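PDB 6LCJ: alpha-galactosidase from Thermus thermophilus, which probably hydrolyses terminal alpha-galactosyl residues of sugars such as stachyose, as a thermostable hexameric glycosidase of family GH36. Local coordinates for residues A11-A17 with E33-P39; P236-D242 with R270-L275; T387-L391 with R460-F466; P401-F406 with Q421-A425. All blocks are in the same frame, centred on the assembly; numbering follows the deposited sequence.

In the fold
Contacts 1 to 4 sample three parts of one subunit of the hexamer. Contact 1 lies in the N-terminal beta-sandwich, its centre about 30 Å from the chain centre, where one sheet face meets a second subunit. Contact 2 belongs to a small sheet inserted in the TIM barrel, its centre about 43 Å from that of contact 1. Contacts 3 and 4 have centres only about 14 Å apart and touch, T387 CG2 lying 3.7 Å from L424 CD1; contact 4 is nested in the loop that contact 3 closes. Contact 2, on the other side of the chain centre from contact 3, rises from the barrel end where TIM-barrel glycosidases carry their active sites; no ligand is bound here.

Contact 1 of 4, residues A11-A17 with E33-P39; sequences AEVFLRA and EVRVFPP
The ring of F37 turns its edge to strand 12-17: its CD2 lies 3.4 Å from F14 O, with the CA of L15 also near the ring plane. The guanidinium of R35 is likewise engaged at its edge, where NE, 3.0 Å from E33 OE2, and NH2 grip that single oxygen side-on in a salt bridge. R249 of a second subunit makes a cation-pi contact with the F14 ring, and R255 of the same neighbour packs on F37. Behind these groups the two strands run antiparallel, at 171°. F37 N donates to F14 O at 2.9 Å, and R16 and R35 form a hydrogen-bonded pair through R16 N to R35 O (2.7 Å) and R35 N to R16 O (2.9 Å). Strands 12-17 and 33-37 are interior strands of one sheet of the N-terminal beta-sandwich. L15 and V36 point to the inner face, where V36 reaches L104 and L135 of the second sheet. Small apolar residues suit this layer: V13 CG1, anti to its backbone N (chi1 -177°), meets V36 CG1 at 3.9 Å, and A17 CB meets V34 CG1 at the same distance. With an alanine in place of R35, E33 OE2 would probably lose both its donors here, and the carbonyl of D256 in the second subunit its hydrogen bond. P39 finishes the contact beyond the strand, its CG 3.9 Å from V13 CG2.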
# COMPACT_ATOMS: atom_id res chain seq x y z
N ALA E 11 -16.59 -37.25 31.44
CA ALA E 11 -16.15 -35.87 31.61
C ALA E 11 -17.35 -34.94 31.61
O ALA E 11 -18.42 -35.27 31.08
CB ALA E 11 -15.16 -35.46 30.50
N GLU E 12 -17.15 -33.78 32.21
CA GLU E 12 -18.15 -32.71 32.25
C GLU E 12 -17.91 -31.77 31.07
O GLU E 12 -16.86 -31.13 30.98
CB GLU E 12 -18.06 -31.96 33.57
CG GLU E 12 -19.09 -30.89 33.79
CD GLU E 12 -18.87 -30.15 35.09
OE1 GLU E 12 -17.70 -29.91 35.46
OE2 GLU E 12 -19.88 -29.80 35.76
N VAL E 13 -18.88 -31.67 30.17
CA VAL E 13 -18.72 -30.89 28.94
C VAL E 13 -19.74 -29.76 28.94
O VAL E 13 -20.93 -29.98 29.20
CB VAL E 13 -18.86 -31.77 27.69
CG1 VAL E 13 -18.62 -30.95 26.44
CG2 VAL E 13 -17.89 -32.96 27.76
N PHE E 14 -19.27 -28.55 28.67
CA PHE E 14 -20.13 -27.39 28.60
C PHE E 14 -20.43 -27.07 27.15
O PHE E 14 -19.56 -27.23 26.28
CB PHE E 14 -19.48 -26.19 29.30
CG PHE E 14 -19.27 -26.41 30.77
CD1 PHE E 14 -20.34 -26.39 31.65
CD2 PHE E 14 -18.00 -26.68 31.27
CE1 PHE E 14 -20.15 -26.62 33.00
CE2 PHE E 14 -17.80 -26.91 32.62
CZ PHE E 14 -18.88 -26.87 33.48
N LEU E 15 -21.65 -26.63 26.87
CA LEU E 15 -22.01 -26.35 25.50
C LEU E 15 -23.16 -25.36 25.45
O LEU E 15 -23.88 -25.14 26.42
CB LEU E 15 -22.42 -27.60 24.72
CG LEU E 15 -23.78 -28.12 25.17
CD1 LEU E 15 -24.61 -28.64 24.03
CD2 LEU E 15 -23.48 -29.18 26.12
N ARG E 16 -23.34 -24.80 24.26
CA ARG E 16 -24.42 -23.87 23.99
C ARG E 16 -25.18 -24.39 22.78
O ARG E 16 -24.62 -24.46 21.68
CB ARG E 16 -23.87 -22.47 23.73
CG ARG E 16 -24.83 -21.42 24.17
CD ARG E 16 -24.25 -20.07 23.92
NE ARG E 16 -25.30 -19.07 23.89
CZ ARG E 16 -25.10 -17.80 24.19
NH1 ARG E 16 -23.89 -17.38 24.54
NH2 ARG E 16 -26.12 -16.95 24.14
N ALA E 17 -26.43 -24.77 22.99
CA ALA E 17 -27.27 -25.27 21.92
C ALA E 17 -28.72 -24.95 22.28
O ALA E 17 -29.02 -24.59 23.42
CB ALA E 17 -27.07 -26.78 21.71
N GLU E 33 -26.45 -22.66 15.17
CA GLU E 33 -25.09 -22.57 15.67
C GLU E 33 -25.01 -23.24 17.03
O GLU E 33 -25.87 -23.03 17.88
CB GLU E 33 -24.59 -21.13 15.77
CG GLU E 33 -23.10 -21.08 16.00
CD GLU E 33 -22.54 -19.68 16.04
OE1 GLU E 33 -22.89 -18.86 15.15
OE2 GLU E 33 -21.76 -19.40 16.98
N VAL E 34 -23.98 -24.06 17.23
CA VAL E 34 -23.76 -24.73 18.50
C VAL E 34 -22.31 -24.55 18.90
O VAL E 34 -21.42 -24.45 18.05
CB VAL E 34 -24.14 -26.23 18.45
CG1 VAL E 34 -25.63 -26.40 18.10
CG2 VAL E 34 -23.26 -27.00 17.47
N ARG E 35 -22.07 -24.48 20.20
CA ARG E 35 -20.74 -24.26 20.74
C ARG E 35 -20.48 -25.33 21.78
O ARG E 35 -21.27 -25.50 22.71
CB ARG E 35 -20.61 -22.87 21.35
CG ARG E 35 -20.88 -21.77 20.35
CD ARG E 35 -20.19 -20.48 20.73
NE ARG E 35 -20.35 -19.48 19.68
CZ ARG E 35 -20.07 -18.20 19.81
NH1 ARG E 35 -19.61 -17.74 20.97
NH2 ARG E 35 -20.25 -17.38 18.78
N VAL E 36 -19.38 -26.06 21.62
CA VAL E 36 -19.00 -27.12 22.54
C VAL E 36 -17.61 -26.80 23.05
O VAL E 36 -16.71 -26.49 22.25
CB VAL E 36 -19.03 -28.50 21.85
CG1 VAL E 36 -18.55 -29.58 22.80
CG2 VAL E 36 -20.43 -28.82 21.34
N PHE E 37 -17.42 -26.85 24.37
CA PHE E 37 -16.12 -26.51 24.93
C PHE E 37 -15.46 -27.76 25.48
O PHE E 37 -16.08 -28.48 26.26
CB PHE E 37 -16.23 -25.45 26.02
CG PHE E 37 -16.92 -24.20 25.56
CD1 PHE E 37 -16.19 -23.12 25.10
CD2 PHE E 37 -18.31 -24.12 25.56
CE1 PHE E 37 -16.83 -21.98 24.65
CE2 PHE E 37 -18.96 -23.00 25.10
CZ PHE E 37 -18.22 -21.92 24.65
N PRO E 38 -14.23 -28.06 25.06
CA PRO E 38 -13.55 -29.23 25.56
C PRO E 38 -13.27 -29.11 27.04
O PRO E 38 -12.93 -28.02 27.54
CB PRO E 38 -12.25 -29.26 24.75
CG PRO E 38 -12.04 -27.86 24.34
CD PRO E 38 -13.41 -27.30 24.10
N PRO E 39 -13.42 -30.19 27.77
CA PRO E 39 -13.02 -30.20 29.18
C PRO E 39 -11.56 -30.58 29.33
O PRO E 39 -11.16 -31.15 30.35
CB PRO E 39 -13.95 -31.25 29.78
CG PRO E 39 -14.14 -32.23 28.65
CD PRO E 39 -14.06 -31.45 27.36

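Contact 2 of 4, residues P236-D242 with R270-L275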
# COMPACT_ATOMS: atom_id res chain seq x y z
N PRO E 236 -20.74 -34.31 -15.21
CA PRO E 236 -21.99 -33.82 -15.84
C PRO E 236 -22.27 -32.33 -15.66
O PRO E 236 -22.92 -31.74 -16.53
CB PRO E 236 -23.07 -34.70 -15.18
CG PRO E 236 -22.44 -35.24 -13.94
CD PRO E 236 -20.99 -35.36 -14.21
N PHE E 237 -21.82 -31.70 -14.57
CA PHE E 237 -22.14 -30.29 -14.32
C PHE E 237 -20.97 -29.36 -14.61
O PHE E 237 -20.98 -28.21 -14.15
CB PHE E 237 -22.60 -30.11 -12.88
CG PHE E 237 -23.82 -30.89 -12.56
CD1 PHE E 237 -25.08 -30.38 -12.84
CD2 PHE E 237 -23.72 -32.14 -11.98
CE1 PHE E 237 -26.21 -31.11 -12.53
CE2 PHE E 237 -24.83 -32.86 -11.69
CZ PHE E 237 -26.08 -32.36 -11.95
N LEU E 238 -19.99 -29.80 -15.39
CA LEU E 238 -18.80 -29.04 -15.67
C LEU E 238 -18.77 -28.66 -17.14
O LEU E 238 -19.14 -29.47 -18.00
CB LEU E 238 -17.55 -29.85 -15.31
CG LEU E 238 -16.32 -29.13 -14.80
CD1 LEU E 238 -16.59 -28.51 -13.47
CD2 LEU E 238 -15.20 -30.12 -14.71
N VAL E 239 -18.30 -27.46 -17.43
CA VAL E 239 -18.31 -26.94 -18.79
C VAL E 239 -17.18 -25.91 -18.90
O VAL E 239 -16.75 -25.34 -17.90
CB VAL E 239 -19.70 -26.35 -19.10
CG1 VAL E 239 -19.89 -25.01 -18.42
CG2 VAL E 239 -19.92 -26.25 -20.56
N THR E 240 -16.67 -25.72 -20.11
CA THR E 240 -15.67 -24.68 -20.35
C THR E 240 -16.23 -23.63 -21.31
O THR E 240 -17.28 -23.81 -21.93
CB THR E 240 -14.36 -25.26 -20.92
OG1 THR E 240 -14.64 -25.94 -22.15
CG2 THR E 240 -13.74 -26.22 -19.94
N ALA E 241 -15.50 -22.52 -21.46
CA ALA E 241 -15.92 -21.49 -22.41
C ALA E 241 -16.02 -22.03 -23.83
O ALA E 241 -16.91 -21.63 -24.58
CB ALA E 241 -14.98 -20.29 -22.35
N ASP E 242 -15.13 -22.97 -24.20
CA ASP E 242 -15.14 -23.59 -25.52
C ASP E 242 -16.28 -24.57 -25.73
O ASP E 242 -16.48 -25.02 -26.86
CB ASP E 242 -13.84 -24.35 -25.78
CG ASP E 242 -12.63 -23.54 -25.44
OD1 ASP E 242 -11.78 -24.04 -24.67
OD2 ASP E 242 -12.53 -22.40 -25.96
N ARG E 270 -7.60 -25.02 -19.02
CA ARG E 270 -8.56 -23.94 -19.23
C ARG E 270 -9.41 -23.70 -17.99
O ARG E 270 -9.58 -24.60 -17.15
CB ARG E 270 -9.48 -24.26 -20.42
CG ARG E 270 -9.98 -25.67 -20.41
CD ARG E 270 -10.74 -25.94 -21.68
NE ARG E 270 -10.06 -25.36 -22.82
CZ ARG E 270 -9.55 -26.08 -23.81
NH1 ARG E 270 -9.65 -27.41 -23.77
NH2 ARG E 270 -8.94 -25.49 -24.83
N PRO E 271 -9.95 -22.49 -17.84
CA PRO E 271 -10.89 -22.21 -16.74
C PRO E 271 -12.14 -23.06 -16.85
O PRO E 271 -12.66 -23.31 -17.93
CB PRO E 271 -11.21 -20.73 -16.92
CG PRO E 271 -10.05 -20.18 -17.67
CD PRO E 271 -9.64 -21.28 -18.60
N LEU E 272 -12.64 -23.48 -15.69
CA LEU E 272 -13.81 -24.32 -15.57
C LEU E 272 -14.99 -23.50 -15.08
O LEU E 272 -14.85 -22.58 -14.28
CB LEU E 272 -13.56 -25.49 -14.62
CG LEU E 272 -12.32 -26.33 -14.89
CD1 LEU E 272 -12.20 -27.39 -13.82
CD2 LEU E 272 -12.39 -26.93 -16.28
N TYR E 273 -16.17 -23.88 -15.55
CA TYR E 273 -17.42 -23.26 -15.18
C TYR E 273 -18.39 -24.38 -14.87
O TYR E 273 -18.14 -25.54 -15.20
CB TYR E 273 -17.95 -22.34 -16.29
CG TYR E 273 -16.97 -21.24 -16.61
CD1 TYR E 273 -16.76 -20.19 -15.72
CD2 TYR E 273 -16.23 -21.26 -17.77
CE1 TYR E 273 -15.86 -19.20 -15.99
CE2 TYR E 273 -15.33 -20.25 -18.06
CZ TYR E 273 -15.15 -19.23 -17.16
OH TYR E 273 -14.25 -18.22 -17.43
N ALA E 274 -19.48 -24.03 -14.22
CA ALA E 274 -20.43 -25.01 -13.72
C ALA E 274 -21.77 -24.80 -14.39
O ALA E 274 -22.12 -23.68 -14.78
CB ALA E 274 -20.58 -24.91 -12.20
N LEU E 275 -22.51 -25.90 -14.55
CA LEU E 275 -23.92 -25.81 -14.89
C LEU E 275 -24.72 -25.72 -13.60
O LEU E 275 -24.35 -26.30 -12.58
CB LEU E 275 -24.36 -27.02 -15.72
CG LEU E 275 -23.63 -27.17 -17.05
CD1 LEU E 275 -23.97 -28.52 -17.67
CD2 LEU E 275 -23.92 -26.02 -18.01
O HOH W 1 -12.80 -21.65 -20.21
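T240 lays its CG2 methyl on the aliphatic part of R270, 3.5 Å from CD, while L272 CD2 touches the same methyl at 4.0 Å. The arginine chain bends about its CG-CD bond (chi3 42°) and brings a face of its guanidinium to the carboxylate of D242. OD1 sits over one face of that group, 2.9 Å from NE, and the two planes stand 87° apart; this is a salt bridge made through charge, at an exposed end of the contact, without in-plane pairing. On the other side of the strands V239 packs CG1 against Y273 CB at 3.9 Å and reaches L275 CD2, a beta-branched residue whose methyl lies close to the neighbouring strand. The tyrosine ring turns its edge to A241 N, and F246 lies against it. V239 and Y273 are joined by two backbone bonds, V239 N to Y273 O (2.9 Å) and Y273 N to V239 O (2.8 Å), and L275 N adds a third to F237 O. A water links A241 N to P271 O. The strands, crossing at 133°, are strongly twisted neighbours in a three-stranded antiparallel sheet, inserted between barrel strand 229-234 and helix 280-296 in a TIM barrel of the Melibiase family.

Contact 3 of 4, residues T387-L391 with R460-F466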
# COMPACT_ATOMS: atom_id res chain seq x y z
N THR E 387 -7.74 -40.40 2.57
CA THR E 387 -8.46 -41.66 2.68
C THR E 387 -8.37 -42.24 4.08
O THR E 387 -9.37 -42.65 4.67
CB THR E 387 -7.90 -42.65 1.66
OG1 THR E 387 -8.15 -42.16 0.34
CG2 THR E 387 -8.52 -44.04 1.84
N LEU E 388 -7.16 -42.27 4.65
CA LEU E 388 -6.98 -42.82 5.98
C LEU E 388 -7.89 -42.16 7.01
O LEU E 388 -8.26 -42.79 8.01
CB LEU E 388 -5.52 -42.69 6.42
CG LEU E 388 -4.59 -43.77 5.89
CD1 LEU E 388 -3.14 -43.34 5.96
CD2 LEU E 388 -4.83 -45.07 6.66
N HIS E 389 -8.28 -40.90 6.80
CA HIS E 389 -9.12 -40.20 7.78
C HIS E 389 -10.59 -40.22 7.40
O HIS E 389 -11.39 -39.52 8.03
CB HIS E 389 -8.65 -38.76 7.96
CG HIS E 389 -7.27 -38.64 8.50
ND1 HIS E 389 -6.15 -38.75 7.71
CD2 HIS E 389 -6.82 -38.44 9.76
CE1 HIS E 389 -5.07 -38.61 8.46
NE2 HIS E 389 -5.45 -38.42 9.71
N ARG E 390 -10.96 -40.99 6.38
CA ARG E 390 -12.35 -41.10 6.00
C ARG E 390 -12.84 -42.55 5.98
O ARG E 390 -13.91 -42.82 5.43
CB ARG E 390 -12.57 -40.43 4.64
CG ARG E 390 -12.57 -38.92 4.73
CD ARG E 390 -12.63 -38.26 3.36
NE ARG E 390 -13.00 -36.85 3.45
CZ ARG E 390 -12.63 -35.94 2.56
NH1 ARG E 390 -11.88 -36.31 1.52
NH2 ARG E 390 -13.01 -34.67 2.69
N LEU E 391 -12.08 -43.48 6.57
CA LEU E 391 -12.46 -44.89 6.50
C LEU E 391 -13.70 -45.19 7.33
O LEU E 391 -14.40 -46.16 7.02
CB LEU E 391 -11.29 -45.77 6.94
CG LEU E 391 -10.08 -45.74 6.00
CD1 LEU E 391 -8.93 -46.48 6.59
CD2 LEU E 391 -10.46 -46.34 4.65
N ARG E 460 -7.86 -53.20 11.87
CA ARG E 460 -7.24 -51.96 12.31
C ARG E 460 -6.76 -52.09 13.75
O ARG E 460 -7.54 -52.44 14.64
CB ARG E 460 -8.19 -50.77 12.18
CG ARG E 460 -7.48 -49.49 11.73
CD ARG E 460 -8.45 -48.34 11.55
NE ARG E 460 -7.77 -47.12 11.15
CZ ARG E 460 -8.34 -46.16 10.43
NH1 ARG E 460 -9.61 -46.29 10.05
NH2 ARG E 460 -7.65 -45.07 10.08
N LEU E 461 -5.48 -51.81 13.97
CA LEU E 461 -4.91 -51.85 15.30
C LEU E 461 -4.84 -50.48 15.95
O LEU E 461 -4.82 -50.38 17.18
CB LEU E 461 -3.50 -52.45 15.25
CG LEU E 461 -3.47 -53.75 14.44
CD1 LEU E 461 -2.04 -54.21 14.19
CD2 LEU E 461 -4.28 -54.83 15.14
N GLY E 462 -4.81 -49.43 15.13
CA GLY E 462 -4.79 -48.07 15.60
C GLY E 462 -5.11 -47.15 14.45
O GLY E 462 -5.39 -47.59 13.33
N PRO E 463 -5.06 -45.84 14.70
CA PRO E 463 -5.38 -44.88 13.63
C PRO E 463 -4.55 -45.05 12.35
O PRO E 463 -5.06 -44.79 11.26
CB PRO E 463 -5.10 -43.52 14.30
CG PRO E 463 -5.30 -43.79 15.77
CD PRO E 463 -4.83 -45.19 16.00
N TYR E 464 -3.30 -45.49 12.46
CA TYR E 464 -2.43 -45.61 11.29
C TYR E 464 -1.77 -46.98 11.20
O TYR E 464 -0.82 -47.15 10.44
CB TYR E 464 -1.38 -44.49 11.30
CG TYR E 464 -2.03 -43.16 11.53
CD1 TYR E 464 -2.93 -42.64 10.60
CD2 TYR E 464 -1.81 -42.45 12.70
CE1 TYR E 464 -3.56 -41.42 10.80
CE2 TYR E 464 -2.43 -41.23 12.92
CZ TYR E 464 -3.31 -40.72 11.97
OH TYR E 464 -3.94 -39.50 12.19
N ARG E 465 -2.27 -47.95 11.95
CA ARG E 465 -1.69 -49.28 11.97
C ARG E 465 -2.77 -50.29 11.61
O ARG E 465 -3.81 -50.36 12.27
CB ARG E 465 -1.09 -49.60 13.34
CG ARG E 465 -0.33 -48.43 13.97
CD ARG E 465 0.87 -48.91 14.78
NE ARG E 465 0.72 -50.29 15.26
CZ ARG E 465 -0.07 -50.65 16.27
NH1 ARG E 465 -0.79 -49.74 16.93
NH2 ARG E 465 -0.15 -51.94 16.62
N PHE E 466 -2.52 -51.05 10.56
CA PHE E 466 -3.41 -52.13 10.17
C PHE E 466 -2.64 -53.43 10.21
O PHE E 466 -1.40 -53.46 10.17
CB PHE E 466 -3.99 -51.90 8.77
CG PHE E 466 -4.76 -50.62 8.65
CD1 PHE E 466 -4.11 -49.39 8.68
CD2 PHE E 466 -6.14 -50.64 8.52
CE1 PHE E 466 -4.82 -48.21 8.59
CE2 PHE E 466 -6.85 -49.46 8.41
CZ PHE E 466 -6.19 -48.25 8.45
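R460 reaches from the C-terminal antiparallel sheet to the end of helix 380-388, joining that domain to the barrel. Its CB points toward the helix, and CG passes over one face of the F466 ring, 3.4 Å above the plane and offset to the rim. The chain is extended from CG (chi2 178°, chi3 179°), which carries NE to G462 O for a bent hydrogen bond of 3.3 Å. L391 CD1 lies over a face of the guanidinium, 3.5 Å from NH1, and F466 CZ over a face too, near the rim. NH2 is shared by two carbonyls near the guanidinium plane, P463 O at 2.9 Å and L388 O at 3.1 Å. A carbonyl at a helix end suits a positive charge, the F466 ring a methylene stem. A leucine here would probably leave L388 O and P463 O without this shared donor, and G462 O without NE. F466 packs on the two leucines, its CE1 3.7 Å from L388 CD2 and its CZ 3.8 Å from L391 CD1; F427 meets it edge-to-face. H389, its ND1 bonded to R385 O, presents NE2 near the plane of the Y464 ring, 3.1 Å from Y464 OH in a hydrogen bond.

Contact 4 of 4, residues P401-F406 with Q421-A425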
# COMPACT_ATOMS: atom_id res chain seq x y z
N PRO E 401 -10.51 -45.97 -2.35
CA PRO E 401 -9.24 -45.31 -2.04
C PRO E 401 -8.46 -44.91 -3.29
O PRO E 401 -7.35 -44.39 -3.16
CB PRO E 401 -8.47 -46.39 -1.25
CG PRO E 401 -8.92 -47.67 -1.90
CD PRO E 401 -10.34 -47.43 -2.48
N ASP E 402 -9.06 -45.14 -4.46
CA ASP E 402 -8.50 -44.99 -5.80
C ASP E 402 -7.66 -46.21 -6.16
O ASP E 402 -7.55 -47.15 -5.37
CB ASP E 402 -7.72 -43.68 -5.96
CG ASP E 402 -7.87 -43.10 -7.34
OD1 ASP E 402 -8.42 -43.82 -8.19
OD2 ASP E 402 -7.44 -41.95 -7.58
N VAL E 403 -7.10 -46.24 -7.38
CA VAL E 403 -6.58 -47.50 -7.92
C VAL E 403 -5.32 -47.97 -7.21
O VAL E 403 -4.67 -47.22 -6.48
CB VAL E 403 -6.34 -47.38 -9.44
CG1 VAL E 403 -7.57 -46.83 -10.12
CG2 VAL E 403 -5.12 -46.52 -9.72
N VAL E 404 -4.98 -49.23 -7.44
CA VAL E 404 -3.77 -49.86 -6.92
C VAL E 404 -2.82 -50.07 -8.09
O VAL E 404 -3.24 -50.55 -9.15
CB VAL E 404 -4.08 -51.21 -6.24
CG1 VAL E 404 -2.85 -51.75 -5.53
CG2 VAL E 404 -5.24 -51.06 -5.28
N TYR E 405 -1.57 -49.70 -7.91
CA TYR E 405 -0.56 -50.00 -8.91
C TYR E 405 0.09 -51.34 -8.59
O TYR E 405 0.34 -51.65 -7.42
CB TYR E 405 0.51 -48.90 -8.98
CG TYR E 405 -0.00 -47.57 -9.46
CD1 TYR E 405 -0.03 -47.25 -10.81
CD2 TYR E 405 -0.45 -46.61 -8.55
CE1 TYR E 405 -0.51 -46.01 -11.24
CE2 TYR E 405 -0.92 -45.37 -8.97
CZ TYR E 405 -0.95 -45.08 -10.30
OH TYR E 405 -1.41 -43.85 -10.70
N PHE E 406 0.34 -52.12 -9.63
CA PHE E 406 1.23 -53.27 -9.58
C PHE E 406 2.40 -53.16 -10.54
O PHE E 406 3.46 -53.72 -10.27
CB PHE E 406 0.46 -54.56 -9.88
CG PHE E 406 -0.61 -54.86 -8.88
CD1 PHE E 406 -1.89 -54.34 -9.04
CD2 PHE E 406 -0.33 -55.64 -7.77
CE1 PHE E 406 -2.86 -54.59 -8.11
CE2 PHE E 406 -1.30 -55.91 -6.84
CZ PHE E 406 -2.57 -55.39 -7.00
N GLN E 421 -0.94 -48.56 -0.61
CA GLN E 421 -2.17 -48.42 -1.35
C GLN E 421 -2.91 -49.75 -1.46
O GLN E 421 -4.12 -49.81 -1.24
CB GLN E 421 -1.86 -47.82 -2.73
CG GLN E 421 -3.06 -47.53 -3.66
CD GLN E 421 -4.04 -46.53 -3.09
OE1 GLN E 421 -3.82 -45.96 -2.02
NE2 GLN E 421 -5.15 -46.30 -3.81
N GLU E 422 -2.19 -50.82 -1.76
CA GLU E 422 -2.84 -52.13 -1.87
C GLU E 422 -3.55 -52.51 -0.57
O GLU E 422 -4.66 -53.07 -0.60
CB GLU E 422 -1.82 -53.18 -2.25
CG GLU E 422 -2.43 -54.48 -2.69
CD GLU E 422 -1.43 -55.61 -2.65
OE1 GLU E 422 -0.68 -55.76 -3.63
OE2 GLU E 422 -1.39 -56.35 -1.63
N ALA E 423 -2.94 -52.22 0.58
CA ALA E 423 -3.54 -52.58 1.86
C ALA E 423 -4.86 -51.86 2.10
O ALA E 423 -5.80 -52.45 2.65
CB ALA E 423 -2.56 -52.29 2.99
N LEU E 424 -4.96 -50.59 1.69
CA LEU E 424 -6.22 -49.87 1.85
C LEU E 424 -7.32 -50.41 0.94
O LEU E 424 -8.49 -50.36 1.31
CB LEU E 424 -6.01 -48.37 1.60
CG LEU E 424 -5.31 -47.59 2.71
CD1 LEU E 424 -5.58 -46.12 2.55
CD2 LEU E 424 -5.72 -48.07 4.09
N ALA E 425 -6.97 -50.93 -0.25
CA ALA E 425 -7.97 -51.63 -1.06
C ALA E 425 -8.47 -52.89 -0.36
O ALA E 425 -9.67 -53.18 -0.37
CB ALA E 425 -7.39 -51.98 -2.43
O HOH W 2 -5.50 -43.96 -0.69
O HOH W 3 0.62 -53.53 -4.79
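P401-F406 is an irregular loop that follows barrel strand 398-400 and passes along one side of helix 415-428, with CA atoms 6.5 Å apart at P401 and A425 and 5.6 Å at V404 and E422. A positive phi at D402 (81°) turns the chain, and the carbonyls of P401 and V403 both come to the amide of Q421. That side chain leaves the helix with CG anti to the backbone N, then bends about CB-CG (chi2 61°), and its NE2 donates to P401 O at 3.0 Å and to V403 O at 2.9 Å. The first bond is nearly straight at hydrogen, yet in both NE2 stands well above the carbonyl plane, not on a lone pair. A water ties Q421 OE1 back to P401 O. Apolar packing flanks these bonds: V404 spreads its two methyls on the helix, CG1 3.7 Å from E422 CB and CG2 3.7 Å from A425 CB, the small alanine letting the loop come close. The P401 ring lies against L424. E422 reaches OE1 to 3.3 Å from F406 CE2, and a water joins it to Y405 O. A buried amide thus donates to two carbonyls of an irregular loop, and a neutral glutamine does this without a charge of its own.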